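Local coordinates for protein GDNF family receptor alpha-3 (Homo sapiens, PDB 2GH0) that binds artemin, a growth factor that supports the survival of peripheral neurons, and so leads to autophosphorylation and activation of the RET receptor, at residues Met17-Asn22 / Arg27-Tyr32; Thr52-Glu55 / His61-Gly64; Gly64-Pro69 / Arg82-Pro87. All blocks are in the same frame, centred on the assembly; numbering follows the deposited sequence.

Contact 1. Residues Met17-Asn22 / Arg27-Tyr32; sequences MLCTLN and RLRKAY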
loop_
_atom_site.group_PDB
_atom_site.type_symbol
_atom_site.label_atom_id
_atom_site.label_comp_id
_atom_site.label_asym_id
_atom_site.label_seq_id
_atom_site.Cartn_x
_atom_site.Cartn_y
_atom_site.Cartn_z
ATOM N N MET C 17 -15.999 -6.026 -31.538
ATOM C CA MET C 17 -16.446 -5.388 -30.296
ATOM C C MET C 17 -17.686 -6.044 -29.639
ATOM O O MET C 17 -17.821 -6.011 -28.392
ATOM C CB MET C 17 -16.630 -3.891 -30.546
ATOM C CG MET C 17 -15.274 -3.194 -30.860
ATOM S SD MET C 17 -13.990 -3.414 -29.592
ATOM C CE MET C 17 -13.039 -4.789 -30.185
ATOM N N LEU C 18 -18.602 -6.625 -30.443
ATOM C CA LEU C 18 -19.683 -7.455 -29.863
ATOM C C LEU C 18 -19.139 -8.597 -29.050
ATOM O O LEU C 18 -19.677 -8.987 -28.023
ATOM C CB LEU C 18 -20.549 -8.059 -30.943
ATOM C CG LEU C 18 -21.868 -7.554 -31.420
ATOM C CD1 LEU C 18 -22.446 -8.681 -32.342
ATOM C CD2 LEU C 18 -22.827 -7.190 -30.246
ATOM N N CYS C 19 -18.045 -9.185 -29.506
ATOM C CA CYS C 19 -17.359 -10.237 -28.735
ATOM C C CYS C 19 -16.803 -9.662 -27.420
ATOM O O CYS C 19 -16.952 -10.257 -26.327
ATOM C CB CYS C 19 -16.211 -10.832 -29.623
ATOM S SG CYS C 19 -15.158 -12.159 -28.829
ATOM N N THR C 20 -16.141 -8.505 -27.511
ATOM C CA THR C 20 -15.545 -7.861 -26.329
ATOM C C THR C 20 -16.635 -7.564 -25.311
ATOM O O THR C 20 -16.409 -7.596 -24.065
ATOM C CB THR C 20 -14.841 -6.554 -26.756
ATOM O OG1 THR C 20 -13.785 -6.862 -27.700
ATOM C CG2 THR C 20 -14.304 -5.800 -25.570
ATOM N N LEU C 21 -17.830 -7.249 -25.813
ATOM C CA LEU C 21 -18.977 -6.961 -24.934
ATOM C C LEU C 21 -19.534 -8.200 -24.186
ATOM O O LEU C 21 -20.294 -8.075 -23.227
ATOM C CB LEU C 21 -20.095 -6.288 -25.743
ATOM C CG LEU C 21 -19.851 -4.817 -26.087
ATOM C CD1 LEU C 21 -20.986 -4.437 -27.039
ATOM C CD2 LEU C 21 -19.895 -3.954 -24.879
ATOM N N ASN C 22 -19.150 -9.388 -24.626
ATOM C CA ASN C 22 -19.656 -10.627 -24.024
ATOM C C ASN C 22 -18.509 -11.160 -23.198
ATOM O O ASN C 22 -17.440 -11.368 -23.745
ATOM C CB ASN C 22 -20.061 -11.648 -25.128
ATOM C CG ASN C 22 -20.473 -12.996 -24.549
ATOM O OD1 ASN C 22 -19.644 -13.905 -24.466
ATOM N ND2 ASN C 22 -21.746 -13.109 -24.047
ATOM N N ARG C 27 -12.912 -12.991 -23.087
ATOM C CA ARG C 27 -11.768 -13.636 -22.414
ATOM C C ARG C 27 -11.070 -14.573 -23.410
ATOM O O ARG C 27 -9.836 -14.661 -23.420
ATOM C CB ARG C 27 -12.182 -14.367 -21.157
ATOM C CG ARG C 27 -12.510 -13.374 -19.975
ATOM C CD ARG C 27 -11.828 -13.702 -18.687
ATOM N NE ARG C 27 -12.457 -12.956 -17.587
ATOM C CZ ARG C 27 -12.077 -13.019 -16.325
ATOM N NH1 ARG C 27 -11.059 -13.801 -15.974
ATOM N NH2 ARG C 27 -12.715 -12.300 -15.411
ATOM N N LEU C 28 -11.873 -15.273 -24.217
ATOM C CA LEU C 28 -11.316 -16.272 -25.191
ATOM C C LEU C 28 -10.567 -15.583 -26.344
ATOM O O LEU C 28 -9.559 -16.109 -26.859
ATOM C CB LEU C 28 -12.430 -17.161 -25.741
ATOM C CG LEU C 28 -13.070 -18.043 -24.656
ATOM C CD1 LEU C 28 -14.361 -18.567 -25.297
ATOM C CD2 LEU C 28 -12.197 -19.212 -24.312
ATOM N N ARG C 29 -11.092 -14.449 -26.787
ATOM C CA ARG C 29 -10.451 -13.672 -27.880
ATOM C C ARG C 29 -9.159 -13.075 -27.344
ATOM O O ARG C 29 -8.132 -13.115 -28.011
ATOM C CB ARG C 29 -11.376 -12.536 -28.353
ATOM C CG ARG C 29 -10.732 -11.674 -29.455
ATOM C CD ARG C 29 -11.788 -10.700 -30.080
ATOM N NE ARG C 29 -11.143 -9.692 -30.926
ATOM C CZ ARG C 29 -10.681 -8.517 -30.498
ATOM N NH1 ARG C 29 -10.797 -8.135 -29.232
ATOM N NH2 ARG C 29 -10.127 -7.688 -31.365
ATOM N N LYS C 30 -9.205 -12.531 -26.129
ATOM C CA LYS C 30 -8.011 -11.963 -25.498
ATOM C C LYS C 30 -6.915 -13.030 -25.344
ATOM O O LYS C 30 -5.720 -12.730 -25.486
ATOM C CB LYS C 30 -8.346 -11.356 -24.112
ATOM C CG LYS C 30 -8.763 -9.856 -24.212
ATOM C CD LYS C 30 -8.402 -9.053 -22.931
ATOM C CE LYS C 30 -8.248 -7.515 -23.144
ATOM N NZ LYS C 30 -8.743 -6.740 -21.732
ATOM N N ALA C 31 -7.329 -14.237 -24.956
ATOM C CA ALA C 31 -6.422 -15.356 -24.791
ATOM C C ALA C 31 -5.654 -15.713 -26.074
ATOM O O ALA C 31 -4.433 -15.870 -26.022
ATOM C CB ALA C 31 -7.176 -16.588 -24.266
ATOM N N TYR C 32 -6.334 -15.839 -27.229
ATOM C CA TYR C 32 -5.573 -16.162 -28.429
ATOM C C TYR C 32 -4.841 -14.948 -28.974
ATOM O O TYR C 32 -3.778 -15.089 -29.578
ATOM C CB TYR C 32 -6.423 -16.860 -29.526
ATOM C CG TYR C 32 -7.228 -15.960 -30.487
ATOM C CD1 TYR C 32 -8.618 -15.885 -30.414
ATOM C CD2 TYR C 32 -6.581 -15.213 -31.491
ATOM C CE1 TYR C 32 -9.343 -15.081 -31.317
ATOM C CE2 TYR C 32 -7.267 -14.434 -32.384
ATOM C CZ TYR C 32 -8.657 -14.369 -32.301
ATOM O OH TYR C 32 -9.365 -13.561 -33.194
#

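Contact 2. Residues Thr52-Glu55 / His61-Gly64; sequences TFFE and HAQG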
loop_
_atom_site.group_PDB
_atom_site.type_symbol
_atom_site.label_atom_id
_atom_site.label_comp_id
_atom_site.label_asym_id
_atom_site.label_seq_id
_atom_site.Cartn_x
_atom_site.Cartn_y
_atom_site.Cartn_z
ATOM N N THR C 52 -9.335 -23.502 -28.850
ATOM C CA THR C 52 -10.200 -23.263 -27.660
ATOM C C THR C 52 -11.220 -22.199 -27.958
ATOM O O THR C 52 -12.392 -22.326 -27.567
ATOM C CB THR C 52 -9.356 -22.818 -26.500
ATOM O OG1 THR C 52 -8.458 -23.897 -26.210
ATOM C CG2 THR C 52 -10.204 -22.509 -25.279
ATOM N N PHE C 53 -10.798 -21.154 -28.665
ATOM C CA PHE C 53 -11.722 -20.049 -28.931
ATOM C C PHE C 53 -12.936 -20.564 -29.702
ATOM O O PHE C 53 -14.042 -20.253 -29.362
ATOM C CB PHE C 53 -11.067 -18.895 -29.756
ATOM C CG PHE C 53 -12.068 -17.814 -30.129
ATOM C CD1 PHE C 53 -12.406 -16.852 -29.200
ATOM C CD2 PHE C 53 -12.711 -17.824 -31.384
ATOM C CE1 PHE C 53 -13.351 -15.854 -29.478
ATOM C CE2 PHE C 53 -13.677 -16.850 -31.715
ATOM C CZ PHE C 53 -14.003 -15.857 -30.730
ATOM N N PHE C 54 -12.738 -21.288 -30.805
ATOM C CA PHE C 54 -13.886 -21.732 -31.583
ATOM C C PHE C 54 -14.668 -22.856 -30.864
ATOM O O PHE C 54 -15.861 -23.042 -31.091
ATOM C CB PHE C 54 -13.431 -22.129 -33.014
ATOM C CG PHE C 54 -13.012 -20.963 -33.789
ATOM C CD1 PHE C 54 -11.675 -20.628 -33.926
ATOM C CD2 PHE C 54 -13.997 -20.108 -34.283
ATOM C CE1 PHE C 54 -11.321 -19.467 -34.605
ATOM C CE2 PHE C 54 -13.675 -18.953 -34.955
ATOM C CZ PHE C 54 -12.352 -18.598 -35.100
ATOM N N GLU C 55 -13.982 -23.615 -30.046
ATOM C CA GLU C 55 -14.627 -24.601 -29.244
ATOM C C GLU C 55 -15.577 -24.028 -28.165
ATOM O O GLU C 55 -16.662 -24.597 -27.928
ATOM C CB GLU C 55 -13.566 -25.441 -28.576
ATOM C CG GLU C 55 -14.101 -26.507 -27.809
ATOM C CD GLU C 55 -13.014 -27.482 -27.402
ATOM O OE1 GLU C 55 -11.795 -27.192 -27.651
ATOM O OE2 GLU C 55 -13.392 -28.547 -26.838
ATOM N N HIS C 61 -21.209 -15.618 -31.898
ATOM C CA HIS C 61 -20.106 -14.677 -31.646
ATOM C C HIS C 61 -18.864 -15.013 -32.449
ATOM O O HIS C 61 -18.232 -14.152 -33.060
ATOM C CB HIS C 61 -19.761 -14.607 -30.131
ATOM C CG HIS C 61 -20.847 -13.988 -29.314
ATOM N ND1 HIS C 61 -21.289 -14.527 -28.135
ATOM C CD2 HIS C 61 -21.593 -12.878 -29.524
ATOM C CE1 HIS C 61 -22.279 -13.787 -27.647
ATOM N NE2 HIS C 61 -22.488 -12.784 -28.484
ATOM N N ALA C 62 -18.523 -16.270 -32.470
ATOM C CA ALA C 62 -17.345 -16.691 -33.245
ATOM C C ALA C 62 -17.501 -16.449 -34.770
ATOM O O ALA C 62 -16.559 -15.983 -35.474
ATOM C CB ALA C 62 -17.033 -18.209 -32.860
ATOM N N GLN C 63 -18.701 -16.707 -35.312
ATOM C CA GLN C 63 -18.964 -16.454 -36.760
ATOM C C GLN C 63 -19.090 -14.989 -37.081
ATOM O O GLN C 63 -18.703 -14.564 -38.156
ATOM C CB GLN C 63 -20.272 -17.203 -37.131
ATOM C CG GLN C 63 -19.894 -18.750 -37.057
ATOM C CD GLN C 63 -21.029 -19.681 -37.314
ATOM O OE1 GLN C 63 -22.081 -19.261 -37.776
ATOM N NE2 GLN C 63 -20.814 -20.965 -37.029
ATOM N N GLY C 64 -19.567 -14.195 -36.137
ATOM C CA GLY C 64 -19.605 -12.735 -36.324
ATOM C C GLY C 64 -18.178 -12.180 -36.411
ATOM O O GLY C 64 -17.884 -11.294 -37.247
#

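Contact 3. Residues Gly64-Pro69 / Arg82-Pro87; sequences GLLLCP and RNTIAP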
loop_
_atom_site.group_PDB
_atom_site.type_symbol
_atom_site.label_atom_id
_atom_site.label_comp_id
_atom_site.label_asym_id
_atom_site.label_seq_id
_atom_site.Cartn_x
_atom_site.Cartn_y
_atom_site.Cartn_z
ATOM N N GLY C 64 -19.567 -14.195 -36.137
ATOM C CA GLY C 64 -19.605 -12.735 -36.324
ATOM C C GLY C 64 -18.178 -12.180 -36.411
ATOM O O GLY C 64 -17.884 -11.294 -37.247
ATOM N N LEU C 65 -17.331 -12.684 -35.541
ATOM C CA LEU C 65 -15.955 -12.200 -35.441
ATOM C C LEU C 65 -15.219 -12.437 -36.799
ATOM O O LEU C 65 -14.495 -11.580 -37.363
ATOM C CB LEU C 65 -15.252 -12.992 -34.323
ATOM C CG LEU C 65 -13.786 -12.564 -34.131
ATOM C CD1 LEU C 65 -13.687 -11.105 -33.661
ATOM C CD2 LEU C 65 -12.956 -13.503 -33.221
ATOM N N LEU C 66 -15.355 -13.646 -37.297
ATOM C CA LEU C 66 -14.563 -14.030 -38.484
ATOM C C LEU C 66 -15.260 -13.841 -39.808
ATOM O O LEU C 66 -14.605 -13.387 -40.797
ATOM C CB LEU C 66 -14.148 -15.486 -38.281
ATOM C CG LEU C 66 -13.129 -16.020 -39.324
ATOM C CD1 LEU C 66 -11.916 -15.172 -39.374
ATOM C CD2 LEU C 66 -12.740 -17.495 -38.933
ATOM N N LEU C 67 -16.570 -14.108 -39.871
ATOM C CA LEU C 67 -17.347 -14.091 -41.145
ATOM C C LEU C 67 -18.038 -12.791 -41.262
ATOM O O LEU C 67 -19.220 -12.717 -41.502
ATOM C CB LEU C 67 -18.329 -15.266 -41.279
ATOM C CG LEU C 67 -17.681 -16.647 -41.042
ATOM C CD1 LEU C 67 -18.647 -17.846 -41.130
ATOM C CD2 LEU C 67 -16.472 -16.876 -41.951
ATOM N N CYS C 68 -17.245 -11.729 -41.157
ATOM C CA CYS C 68 -17.827 -10.372 -41.072
ATOM C C CYS C 68 -17.774 -9.741 -42.452
ATOM O O CYS C 68 -16.803 -10.002 -43.280
ATOM C CB CYS C 68 -17.101 -9.534 -39.995
ATOM S SG CYS C 68 -15.290 -9.507 -40.195
ATOM N N PRO C 69 -18.817 -8.983 -42.794
ATOM C CA PRO C 69 -18.916 -8.454 -44.150
ATOM C C PRO C 69 -18.112 -7.151 -44.358
ATOM O O PRO C 69 -18.062 -6.352 -43.438
ATOM C CB PRO C 69 -20.419 -8.160 -44.276
ATOM C CG PRO C 69 -20.855 -7.822 -42.917
ATOM C CD PRO C 69 -19.977 -8.594 -41.942
ATOM N N ARG C 82 -8.931 -10.593 -42.649
ATOM C CA ARG C 82 -7.853 -11.555 -43.019
ATOM C C ARG C 82 -6.835 -11.816 -41.886
ATOM O O ARG C 82 -6.147 -12.868 -41.834
ATOM C CB ARG C 82 -7.126 -10.989 -44.283
ATOM C CG ARG C 82 -6.272 -11.971 -45.013
ATOM C CD ARG C 82 -5.608 -11.275 -46.226
ATOM N NE ARG C 82 -4.714 -10.186 -45.902
ATOM C CZ ARG C 82 -3.488 -10.378 -45.415
ATOM N NH1 ARG C 82 -3.047 -11.623 -45.212
ATOM N NH2 ARG C 82 -2.699 -9.348 -45.118
ATOM N N ASN C 83 -6.681 -10.844 -40.992
ATOM C CA ASN C 83 -5.737 -11.018 -39.861
ATOM C C ASN C 83 -6.315 -11.347 -38.514
ATOM O O ASN C 83 -5.559 -11.454 -37.523
ATOM C CB ASN C 83 -4.849 -9.789 -39.757
ATOM C CG ASN C 83 -3.878 -9.714 -40.945
ATOM O OD1 ASN C 83 -2.884 -10.428 -40.956
ATOM N ND2 ASN C 83 -4.228 -8.949 -41.988
ATOM N N THR C 84 -7.631 -11.522 -38.499
ATOM C CA THR C 84 -8.355 -11.845 -37.288
ATOM C C THR C 84 -7.835 -13.074 -36.556
ATOM O O THR C 84 -7.764 -13.036 -35.316
ATOM C CB THR C 84 -9.883 -11.843 -37.522
ATOM O OG1 THR C 84 -10.283 -10.501 -37.771
ATOM C CG2 THR C 84 -10.647 -12.390 -36.318
ATOM N N ILE C 85 -7.458 -14.152 -37.280
ATOM C CA ILE C 85 -6.886 -15.340 -36.634
ATOM C C ILE C 85 -5.364 -15.284 -36.485
ATOM O O ILE C 85 -4.722 -16.303 -36.198
ATOM C CB ILE C 85 -7.303 -16.717 -37.348
ATOM C CG1 ILE C 85 -6.846 -16.852 -38.834
ATOM C CG2 ILE C 85 -8.819 -16.990 -37.213
ATOM C CD1 ILE C 85 -7.052 -18.186 -39.390
ATOM N N ALA C 86 -4.778 -14.105 -36.702
ATOM C CA ALA C 86 -3.302 -13.926 -36.596
ATOM C C ALA C 86 -2.522 -14.938 -37.499
ATOM O O ALA C 86 -1.714 -15.722 -36.985
ATOM C CB ALA C 86 -2.855 -14.062 -35.118
ATOM N N PRO C 87 -2.733 -14.903 -38.837
ATOM C CA PRO C 87 -2.115 -15.927 -39.740
ATOM C C PRO C 87 -0.559 -15.862 -39.760
ATOM O O PRO C 87 0.152 -16.904 -39.933
ATOM C CB PRO C 87 -2.742 -15.614 -41.135
ATOM C CG PRO C 87 -3.156 -14.110 -41.052
ATOM C CD PRO C 87 -3.545 -13.910 -39.578
#

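Contact 1. Residues Met17-Asn22 / Arg27-Tyr32
Helices 11-20 and 23-35 form a disulfide-closed helical hairpin in the first of the two GDNF/GAS1 domains in this fragment of the receptor, and Cys19 and Arg29 meet across its inner side. The backbones stay well apart here: Cys19 CA and Arg29 CA, the nearest such pair, are 7.8 Å from each other. Side chains fill the gap. Cys19 SG is anti to its own nitrogen (chi1 178°), which carries the sulfur out toward helix 23-35. There it is bonded to Cys25. Cys19 SG also lies against the aliphatic part of Arg29, 3.8 Å from Arg29 CB and 3.9 Å from Arg29 CD. Arg29 runs extended as far as NE. The stretched chain passes the disulfide and takes the guanidinium on toward Met17 and Thr20. Arg29 NH1 is 3.6 Å from Thr20 OG1, a contact rather than a hydrogen bond. The hydroxyl is instead bonded to Ala16 O, one turn back in its own helix. Met17 CE reaches Arg29 NH1 at 4.1 Å. The Met17 chain starts away from helix 23-35, but bends at chi2 and chi3 bring its end back. The charge of Arg29 is met from outside the hairpin: NH2 forms a salt bridge with an acidic side chain on the chain of another protein in the complex. Arg80 NH2 lies close to Arg29 NH2, and the acid probably eases this meeting of like charges. Apolar side chains of the other protein pack on Met17 and Thr20. Asn22 N-caps helix 23-35 through OD1, which accepts from Cys25 N. A short turn, an N-cap and a disulfide thus close a helical hairpin of the cysteine-rich GDNF-receptor fold, with an arginine directed to the protein interface.

Contact 2. Residues Thr52-Glu55 / His61-Gly64
Phe53 and Phe54 of helix 43-56 both press on Ala62 of helix 59-66, at a helix-helix packing site inside the all-helical GDNF/GAS1 domain. The two helices follow each other in the chain. They come close here, with Phe54 CA and Ala62 CA 6.3 Å apart, and the small Ala62 side chain suits that spacing. Phe53 comes first. Its CG is anti to the backbone nitrogen (chi1 175°), which swings the ring toward helix 59-66. Phe53 CE2 then lies 3.8 Å from Ala62 CB. Tyr32 of helix 23-35 meets the Phe53 ring edge-to-face, and Leu28 packs on it. Phe54 differs, with CG anti to its carbonyl carbon (chi1 -69°). Phe53 brings an edge over the Phe54 face: Phe53 CD2 sits 3.6 Å above the plane of the Phe54 ring, over its centre. Phe54 CD1 in turn lies in the plane of the Phe53 ring, at its edge. Leu143 and Ile146 cover other parts of Phe54. No hydrogen bond crosses between the segments. The Ala62 methyl rests against both rings, with Phe54 CD2 3.9 Å from Ala62 CB.

Contact 3. Residues Gly64-Pro69 / Arg82-Pro87
Thr84 points its side chain at Leu65 and Leu66, where the end of helix 59-66 meets the turn that follows helix 75-83. The contact packs the ends of two helices of the disulfide-rich, helical GDNF/GAS1 domain. Thr84 CB comes first, 4.3 Å from Leu66 CD1. From CB the two branches part. The methyl CG2, anti to the backbone nitrogen, goes to Leu65. Thr84 CG2 lies 3.8 Å from Leu65 CG and 4.0 Å from Leu65 CD2, and the two side chains cross at a slant. The hydroxyl OG1 is anti to the carbonyl carbon (chi1 -68°) and is bonded to Arg80 O of helix 75-83, one turn back. The polar branch is thus paired on its own side of the contact, while the methyl is given to Leu65. Leu66 also meets Ile85: Leu66 CD1 is 4.2 Å from Ile85 CG2. Ile146 packs on both Leu66 and Ile85. Phe53 lies against Leu65, and Phe54 against Leu66. A type I beta turn from Asn83 to Ala86 shapes the backbone round Thr84, closed by Ala86 N to Asn83 O at 2.9 Å. On the other segment, helix 59-66 gives way to an inverse gamma turn centred on Leu67. Cys68 then forms a disulfide with Cys12, joining this stretch to helix 11-20. Thr84 O is hydrogen-bonded to Tyr32 OH and to an aromatic side chain on the chain of another protein. Across the two segments themselves there is no hydrogen bond. The contact therefore rests on apolar fit between buried side chains, and Thr84 OG1 and O have hydrogen-bond partners outside the two segments.

All three contacts lie within one GDNF/GAS1 domain and rest mainly on buried residues. Contacts 2 and 3 share Gly64 and both use helix 59-66, and contact 3 is closest to the centre of the chain. Both are held by apolar side chains: aromatic rings on a methyl in contact 2, aliphatic branches in contact 3. Contact 1 is farther out, about 17 Å from the chain centre to its own centre. It adds sulfur and a charged group, and it is touched by another protein, as contact 3 is in part; contact 2 is not. Tyr32 joins contacts 1 and 3, and Phe53 packs against residues of both.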